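Local coordinates for metallo-beta-lactamase superfamily protein (Thermus thermophilus, PDB 2ZWR) that binds a pair of zinc ions in a metallo-beta-lactamase fold and is probably a hydrolase, at residues 60-65 / 98-102; 146-151 / 193-199. All blocks are in the same frame, centred on the assembly; numbering follows the deposited sequence.

Contact 1: 60-65 / 98-102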
loop_
_atom_site.group_PDB
_atom_site.type_symbol
_atom_site.label_atom_id
_atom_site.label_comp_id
_atom_site.label_asym_id
_atom_site.label_seq_id
_atom_site.Cartn_x
_atom_site.Cartn_y
_atom_site.Cartn_z
ATOM N N VAL A 60 0.013 -7.582 -3.637
ATOM C CA VAL A 60 -1.293 -8.102 -4.112
ATOM C C VAL A 60 -1.428 -9.638 -4.095
ATOM O O VAL A 60 -2.456 -10.183 -4.514
ATOM C CB VAL A 60 -1.651 -7.560 -5.542
ATOM C CG1 VAL A 60 -1.694 -6.017 -5.564
ATOM C CG2 VAL A 60 -0.666 -8.097 -6.596
ATOM N N GLY A 61 -0.410 -10.333 -3.592
ATOM C CA GLY A 61 -0.391 -11.801 -3.600
ATOM C C GLY A 61 -1.446 -12.531 -2.767
ATOM O O GLY A 61 -1.657 -13.736 -2.959
ATOM N N ALA A 62 -2.095 -11.815 -1.839
ATOM C CA ALA A 62 -3.138 -12.386 -0.989
ATOM C C ALA A 62 -4.507 -11.838 -1.331
ATOM O O ALA A 62 -5.490 -12.175 -0.678
ATOM C CB ALA A 62 -2.838 -12.131 0.478
ATOM N N VAL A 63 -4.582 -10.992 -2.353
ATOM C CA VAL A 63 -5.878 -10.432 -2.755
ATOM C C VAL A 63 -6.880 -11.519 -3.149
ATOM O O VAL A 63 -7.977 -11.546 -2.606
ATOM C CB VAL A 63 -5.750 -9.351 -3.861
ATOM C CG1 VAL A 63 -7.132 -8.986 -4.428
ATOM C CG2 VAL A 63 -5.062 -8.119 -3.308
ATOM N N ALA A 64 -6.496 -12.424 -4.063
ATOM C CA ALA A 64 -7.438 -13.434 -4.588
ATOM C C ALA A 64 -8.174 -14.312 -3.542
ATOM O O ALA A 64 -9.406 -14.386 -3.572
ATOM C CB ALA A 64 -6.784 -14.298 -5.679
ATOM N N PRO A 65 -7.430 -14.992 -2.633
ATOM C CA PRO A 65 -8.109 -15.771 -1.583
ATOM C C PRO A 65 -9.037 -14.958 -0.685
ATOM O O PRO A 65 -10.094 -15.456 -0.294
ATOM C CB PRO A 65 -6.952 -16.365 -0.758
ATOM C CG PRO A 65 -5.721 -15.562 -1.135
ATOM C CD PRO A 65 -5.958 -15.135 -2.558
ATOM N N ILE A 98 2.096 -16.787 -6.793
ATOM C CA ILE A 98 0.904 -16.155 -6.208
ATOM C C ILE A 98 -0.321 -16.406 -7.094
ATOM O O ILE A 98 -0.181 -16.626 -8.304
ATOM C CB ILE A 98 1.089 -14.621 -5.908
ATOM C CG1 ILE A 98 1.529 -13.848 -7.155
ATOM C CG2 ILE A 98 2.059 -14.410 -4.749
ATOM C CD1 ILE A 98 1.114 -12.376 -7.158
ATOM N N PRO A 99 -1.529 -16.405 -6.495
ATOM C CA PRO A 99 -2.727 -16.434 -7.329
ATOM C C PRO A 99 -2.921 -15.116 -8.061
ATOM O O PRO A 99 -2.640 -14.040 -7.503
ATOM C CB PRO A 99 -3.857 -16.623 -6.312
ATOM C CG PRO A 99 -3.313 -16.071 -5.037
ATOM C CD PRO A 99 -1.853 -16.398 -5.054
ATOM N N LYS A 100 -3.411 -15.207 -9.296
ATOM C CA LYS A 100 -3.727 -14.040 -10.103
ATOM C C LYS A 100 -4.754 -13.178 -9.376
ATOM O O LYS A 100 -5.807 -13.671 -8.964
ATOM C CB LYS A 100 -4.264 -14.468 -11.473
ATOM C CG LYS A 100 -4.393 -13.321 -12.479
ATOM C CD LYS A 100 -5.078 -13.775 -13.762
ATOM C CE LYS A 100 -4.923 -12.731 -14.853
ATOM N NZ LYS A 100 -5.630 -11.476 -14.508
ATOM N N PRO A 101 -4.438 -11.884 -9.195
ATOM C CA PRO A 101 -5.348 -10.966 -8.526
ATOM C C PRO A 101 -6.650 -10.836 -9.325
ATOM O O PRO A 101 -6.597 -10.712 -10.546
ATOM C CB PRO A 101 -4.559 -9.654 -8.506
ATOM C CG PRO A 101 -3.126 -10.071 -8.662
ATOM C CD PRO A 101 -3.189 -11.216 -9.601
ATOM N N PRO A 102 -7.813 -10.895 -8.642
ATOM C CA PRO A 102 -9.121 -10.937 -9.299
ATOM C C PRO A 102 -9.630 -9.594 -9.831
ATOM O O PRO A 102 -9.478 -8.552 -9.190
ATOM C CB PRO A 102 -10.054 -11.438 -8.183
ATOM C CG PRO A 102 -9.441 -10.938 -6.946
ATOM C CD PRO A 102 -7.942 -10.959 -7.175
HETATM O O HOH W 1 -3.903 -12.232 -5.685
#

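Contact 2: 146-151 / 193-199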
loop_
_atom_site.group_PDB
_atom_site.type_symbol
_atom_site.label_atom_id
_atom_site.label_comp_id
_atom_site.label_asym_id
_atom_site.label_seq_id
_atom_site.Cartn_x
_atom_site.Cartn_y
_atom_site.Cartn_z
ATOM N N LEU A 146 8.335 6.201 0.566
ATOM C CA LEU A 146 9.294 6.624 1.566
ATOM C C LEU A 146 9.488 5.556 2.642
ATOM O O LEU A 146 8.517 5.108 3.265
ATOM C CB LEU A 146 8.803 7.933 2.202
ATOM C CG LEU A 146 9.621 8.601 3.309
ATOM C CD1 LEU A 146 10.972 9.132 2.796
ATOM C CD2 LEU A 146 8.805 9.727 3.944
ATOM N N PHE A 147 10.745 5.178 2.870
ATOM C CA PHE A 147 11.091 4.232 3.920
ATOM C C PHE A 147 11.826 4.927 5.052
ATOM O O PHE A 147 12.174 6.106 4.948
ATOM C CB PHE A 147 11.936 3.073 3.362
ATOM C CG PHE A 147 11.273 2.327 2.230
ATOM C CD1 PHE A 147 9.925 1.954 2.313
ATOM C CD2 PHE A 147 11.986 2.005 1.083
ATOM C CE1 PHE A 147 9.299 1.269 1.262
ATOM C CE2 PHE A 147 11.373 1.321 0.033
ATOM C CZ PHE A 147 10.022 0.945 0.129
ATOM N N ARG A 148 12.038 4.186 6.137
ATOM C CA ARG A 148 12.906 4.609 7.222
ATOM C C ARG A 148 14.352 4.525 6.710
ATOM O O ARG A 148 14.926 3.439 6.612
ATOM C CB ARG A 148 12.651 3.733 8.467
ATOM C CG ARG A 148 13.657 3.825 9.627
ATOM C CD ARG A 148 13.566 5.127 10.417
ATOM N NE ARG A 148 14.197 6.235 9.697
ATOM C CZ ARG A 148 15.496 6.521 9.735
ATOM N NH1 ARG A 148 15.954 7.550 9.036
ATOM N NH2 ARG A 148 16.337 5.786 10.466
ATOM N N GLY A 149 14.897 5.675 6.320
ATOM C CA GLY A 149 16.272 5.769 5.824
ATOM C C GLY A 149 16.489 5.509 4.339
ATOM O O GLY A 149 17.634 5.407 3.891
ATOM N N SER A 150 15.407 5.410 3.568
ATOM C CA SER A 150 15.514 5.174 2.130
ATOM C C SER A 150 14.233 5.564 1.406
ATOM O O SER A 150 13.307 6.116 2.012
ATOM C CB SER A 150 15.852 3.702 1.837
ATOM O OG SER A 150 16.178 3.531 0.460
ATOM N N VAL A 151 14.192 5.289 0.102
ATOM C CA VAL A 151 13.000 5.544 -0.712
ATOM C C VAL A 151 12.725 4.358 -1.629
ATOM O O VAL A 151 13.558 3.448 -1.750
ATOM C CB VAL A 151 13.082 6.875 -1.510
ATOM C CG1 VAL A 151 13.300 8.047 -0.575
ATOM C CG2 VAL A 151 14.170 6.821 -2.589
ATOM N N GLU A 193 12.414 11.623 8.708
ATOM C CA GLU A 193 13.016 11.470 7.382
ATOM C C GLU A 193 13.549 12.796 6.834
ATOM O O GLU A 193 14.590 12.819 6.172
ATOM C CB GLU A 193 12.049 10.794 6.393
ATOM C CG GLU A 193 11.666 9.358 6.776
ATOM C CD GLU A 193 12.871 8.483 7.115
ATOM O OE1 GLU A 193 12.892 7.906 8.224
ATOM O OE2 GLU A 193 13.810 8.386 6.281
ATOM N N ALA A 194 12.858 13.896 7.120
ATOM C CA ALA A 194 13.375 15.227 6.765
ATOM C C ALA A 194 14.778 15.470 7.345
ATOM O O ALA A 194 15.605 16.135 6.727
ATOM C CB ALA A 194 12.406 16.334 7.212
ATOM N N ARG A 195 15.038 14.902 8.523
ATOM C CA ARG A 195 16.315 15.061 9.208
ATOM C C ARG A 195 17.386 14.031 8.833
ATOM O O ARG A 195 18.577 14.326 8.931
ATOM C CB ARG A 195 16.107 15.062 10.731
ATOM C CG ARG A 195 15.532 16.380 11.314
ATOM C CD ARG A 195 16.531 17.556 11.270
ATOM N NE ARG A 195 16.204 18.607 12.242
ATOM C CZ ARG A 195 15.857 19.862 11.948
ATOM N NH1 ARG A 195 15.783 20.265 10.688
ATOM N NH2 ARG A 195 15.587 20.720 12.927
ATOM N N THR A 196 16.981 12.834 8.408
ATOM C CA THR A 196 17.920 11.712 8.288
ATOM C C THR A 196 18.009 11.010 6.935
ATOM O O THR A 196 19.001 10.322 6.670
ATOM C CB THR A 196 17.595 10.601 9.290
ATOM O OG1 THR A 196 16.251 10.153 9.065
ATOM C CG2 THR A 196 17.762 11.082 10.720
ATOM N N ASN A 197 16.977 11.126 6.106
ATOM C CA ASN A 197 16.951 10.387 4.841
ATOM C C ASN A 197 17.978 10.901 3.817
ATOM O O ASN A 197 17.916 12.069 3.405
ATOM C CB ASN A 197 15.544 10.389 4.242
ATOM C CG ASN A 197 15.323 9.253 3.250
ATOM O OD1 ASN A 197 16.029 9.129 2.253
ATOM N ND2 ASN A 197 14.323 8.430 3.518
ATOM N N PRO A 198 18.906 10.020 3.382
ATOM C CA PRO A 198 19.946 10.403 2.426
ATOM C C PRO A 198 19.424 10.797 1.036
ATOM O O PRO A 198 20.150 11.442 0.273
ATOM C CB PRO A 198 20.817 9.149 2.338
ATOM C CG PRO A 198 19.923 8.038 2.729
ATOM C CD PRO A 198 19.017 8.602 3.767
ATOM N N PHE A 199 18.180 10.418 0.717
ATOM C CA PHE A 199 17.558 10.768 -0.567
ATOM C C PHE A 199 16.780 12.092 -0.480
ATOM O O PHE A 199 16.206 12.551 -1.472
ATOM C CB PHE A 199 16.606 9.661 -1.040
ATOM C CG PHE A 199 17.280 8.356 -1.377
ATOM C CD1 PHE A 199 17.648 8.066 -2.693
ATOM C CD2 PHE A 199 17.509 7.400 -0.390
ATOM C CE1 PHE A 199 18.250 6.845 -3.017
ATOM C CE2 PHE A 199 18.115 6.183 -0.697
ATOM C CZ PHE A 199 18.482 5.899 -2.015
#

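Contact 1: 60-65 / 98-102
Ala64, Pro99 and Gly61 have the most surface covered in this contact, 58, 55 and 53 Å² of a total of 373 Å². Ala64, in the first turn of helix 63-70, points its CA-to-CB bond at the proline-rich loop and its methyl group fits among three residues there: Ala64 CB lies 3.8 Å from Pro99 CB, 3.5 Å from Lys100 O and 3.8 Å from Pro102 CD. Pro99 extends the apolar patch along the helix start, with Pro99 CG 3.7 Å from Pro65 CD, and its CD approaches Gly61 O at 3.4 Å. Gly61 packs through its backbone: Gly61 CA is 3.8 Å from Ile98 CG2, and a CB built on it would clash with that methyl, so a side chain could not be accommodated here without a shift. Val60 CG2 against Pro101 CG (3.8 Å) and Val63 CG1 against Pro102 CD (3.5 Å) complete the packing. The direct contacts include no hydrogen bonds; the polar link is water 1, which donates to Val60 O (2.8 Å) and Pro99 O (2.9 Å) and accepts from Ala64 N (3.1 Å). It thus joins the two backbones while serving an amide at the helix start, next to the turn closed by Val63 N to Val60 O (3.1 Å). Val60 directly follows the zinc ligand His59, so the contact begins where the chain leaves the metal-binding motif. Around it, helix 87-93 meets Val60, Ile98 and Pro101, Tyr84 of helix 81-85 touches Val63 and Pro101, and helix 33-43 packs on Ala62 and Pro65.

Contact 2: 146-151 / 193-199
Glu193, near the end of helix 190-196, uses both carboxylate oxygens on the 146-151 turn. Its OE1 accepts from Arg148 NE at 2.6 Å and 170°, the core of a salt bridge, with a weak second bond from Arg148 NH1 at 3.2 Å; Thr188 also binds OE1. Its OE2 accepts from Gly149 N (2.9 Å, 162°) and from Asn197 ND2 (2.8 Å). That same amide nitrogen donates to Ser150 O (2.9 Å, 164°), which additionally accepts from Phe147 N at 2.9 Å within the hairpin. Asn197 OD1 is satisfied by Phe199 N (2.9 Å, 157°), an Asx turn that redirects the chain just past the helix. Thr196 OG1 sits 2.6 Å from Arg148 NH1 at a poor angle, and its hydrogen bond is with Leu192 O instead. Apolar packing completes the contact: Val151 CG2 lies 3.8 Å from the centroid of the Phe199 ring, 19° off its normal, a CH-pi contact. Positive phi at Gly149 (86°) would jam a CB against the preceding carbonyl. The arrangement is a two-residue beta-hairpin turn, Arg148-Gly149, held by a buried glutamate and a post-helical Asx turn, just after the zinc ligand Asp144 of the metallo-beta-lactamase fold.

From the N terminus, the chain builds strands 2-8, 13-20 and 23-27 and helix 33-43, then passes zinc ligands His54 to His59 and enters contact 1. Its return at 98-102 closes a mostly helical loop that includes strand 74-76, tying the start of helix 63-70 to the loop before strand 106-107, which ends the first sheet. Four strands of the second sheet follow before contact 2 opens; the last two, 179-182 and 188-189, lie within its loop with helix 161-171. Contact 2 ties hairpin 146-151 to the end of helix 190-196 and the segment beyond. The loops are in series; the centres of contact 1 and contact 2 are about 31 Å apart, on opposite sides of the chain's centre.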